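NAD-dependent epimerase/dehydratase (Methylobacillus flagellatus KT, PDB 3GPI) is of unknown function but probably binds a dinucleotide such as NAD through a Rossmann-type fold, as in other members of the epimerase/dehydratase family. Local coordinates at residues Y113-E116 and W120-E123. Sequence-based numbering, arbitrary orientation.
Sequences YGQE and WLDE
Leu121 reaches with a single methyl, CD1, into the angle between Tyr113 and Gln115, and the contact illustrates how a loop can be joined to a short strand and the residues after it mainly by side chains of the loop. Leu121 CD1 lies 4.0 Å from Tyr113 CD1, approaching the ring obliquely while the two side chains run past each other in opposite senses. Roughly at right angles to that approach, Gln115 CG comes to 3.9 Å of Leu121 CD1. CG is set there between the backbone N and the carbonyl carbon (chi1 55°); the bend at chi2 (-98°) then carries the amide off to the backbone, OE1 accepting from Ile128 N and NE2 donating to Pro126 O.

At Asp122 the backbone takes over: its carbonyl O stands 3.2 Å from Tyr113 OH, whose clear partner is Arg153 NH1. Next along, Glu123 CA lies 3.9 Å from Tyr113 OH, while the carboxylate turns elsewhere, OE1 in a salt bridge with Arg253 NH1 and OE2 accepting from Ile211 N. A leucine in place of Tyr113 would probably leave Arg153 without its hydroxyl mate and open a gap beside the Asp122 carbonyl.

Strand 120-121 pairs in parallel with strand 248-249, through backbone bonds of Leu121 to Lys248 and Ser250. The Tyr113 side chain also touches Leu249 of that partner strand and Ile211 of strand 209-212, so the loop following strand 103-109 meets both the two-stranded sheet and the large Rossmann-type sheet.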
loop_
_atom_site.group_PDB
_atom_site.type_symbol
_atom_site.label_atom_id
_atom_site.label_comp_id
_atom_site.label_asym_id
_atom_site.label_seq_id
_atom_site.Cartn_x
_atom_site.Cartn_y
_atom_site.Cartn_z
ATOM N N TYR A 113 12.727 -1.714 -4.994
ATOM C CA TYR A 113 13.434 -1.430 -6.250
ATOM C C TYR A 113 14.309 -0.222 -6.006
ATOM O O TYR A 113 13.898 0.917 -6.257
ATOM C CB TYR A 113 12.434 -1.128 -7.380
ATOM C CG TYR A 113 11.551 -2.286 -7.746
ATOM C CD1 TYR A 113 12.020 -3.329 -8.540
ATOM C CD2 TYR A 113 10.223 -2.319 -7.337
ATOM C CE1 TYR A 113 11.190 -4.382 -8.886
ATOM C CE2 TYR A 113 9.398 -3.365 -7.678
ATOM C CZ TYR A 113 9.874 -4.380 -8.453
ATOM O OH TYR A 113 9.024 -5.426 -8.786
ATOM N N GLY A 114 15.513 -0.439 -5.497
ATOM C CA GLY A 114 16.382 0.687 -5.190
ATOM C C GLY A 114 17.129 1.160 -6.437
ATOM O O GLY A 114 17.765 2.225 -6.400
ATOM N N GLN A 115 17.108 0.386 -7.515
ATOM C CA GLN A 115 17.791 0.794 -8.751
ATOM C C GLN A 115 17.132 2.048 -9.303
ATOM O O GLN A 115 15.912 2.210 -9.215
ATOM C CB GLN A 115 17.789 -0.304 -9.809
ATOM C CG GLN A 115 16.397 -0.857 -10.186
ATOM C CD GLN A 115 16.094 -2.148 -9.456
ATOM O OE1 GLN A 115 15.925 -2.196 -8.231
ATOM N NE2 GLN A 115 16.002 -3.219 -10.230
ATOM N N GLU A 116 17.948 2.984 -9.773
ATOM C CA GLU A 116 17.453 4.189 -10.412
ATOM C C GLU A 116 17.684 4.048 -11.899
ATOM O O GLU A 116 18.834 3.940 -12.377
ATOM C CB GLU A 116 18.164 5.424 -9.848
ATOM C CG GLU A 116 17.985 5.575 -8.385
ATOM C CD GLU A 116 18.173 6.992 -7.919
ATOM O OE1 GLU A 116 19.140 7.214 -7.169
ATOM O OE2 GLU A 116 17.388 7.882 -8.293
ATOM N N TRP A 120 10.903 1.429 -17.409
ATOM C CA TRP A 120 9.750 0.840 -16.734
ATOM C C TRP A 120 10.130 -0.492 -16.130
ATOM O O TRP A 120 10.641 -1.365 -16.838
ATOM C CB TRP A 120 8.659 0.573 -17.732
ATOM C CG TRP A 120 8.054 1.806 -18.307
ATOM C CD1 TRP A 120 8.473 2.501 -19.407
ATOM C CD2 TRP A 120 6.892 2.476 -17.827
ATOM N NE1 TRP A 120 7.626 3.564 -19.645
ATOM C CE2 TRP A 120 6.649 3.571 -18.679
ATOM C CE3 TRP A 120 6.039 2.260 -16.732
ATOM C CZ2 TRP A 120 5.575 4.443 -18.486
ATOM C CZ3 TRP A 120 4.995 3.111 -16.537
ATOM C CH2 TRP A 120 4.742 4.180 -17.427
ATOM N N LEU A 121 9.881 -0.661 -14.837
ATOM C CA LEU A 121 10.119 -1.920 -14.142
ATOM C C LEU A 121 8.794 -2.585 -13.841
ATOM O O LEU A 121 7.787 -1.906 -13.627
ATOM C CB LEU A 121 10.829 -1.689 -12.800
ATOM C CG LEU A 121 12.095 -0.841 -12.870
ATOM C CD1 LEU A 121 12.783 -0.802 -11.525
ATOM C CD2 LEU A 121 12.984 -1.353 -13.982
ATOM N N ASP A 122 8.816 -3.906 -13.796
ATOM C CA ASP A 122 7.649 -4.653 -13.378
ATOM C C ASP A 122 8.019 -5.831 -12.481
ATOM O O ASP A 122 9.118 -5.887 -11.942
ATOM C CB ASP A 122 6.808 -5.045 -14.582
ATOM C CG ASP A 122 7.487 -6.041 -15.474
ATOM O OD1 ASP A 122 8.466 -6.716 -15.042
ATOM O OD2 ASP A 122 7.006 -6.141 -16.634
ATOM N N GLU A 123 7.072 -6.737 -12.223
ATOM C CA GLU A 123 7.312 -7.824 -11.271
ATOM C C GLU A 123 8.415 -8.776 -11.720
ATOM O O GLU A 123 8.990 -9.488 -10.874
ATOM C CB GLU A 123 6.019 -8.635 -11.026
ATOM C CG GLU A 123 4.811 -7.830 -10.448
ATOM C CD GLU A 123 4.014 -7.045 -11.519
ATOM O OE1 GLU A 123 4.351 -7.022 -12.734
ATOM O OE2 GLU A 123 3.014 -6.386 -11.156
#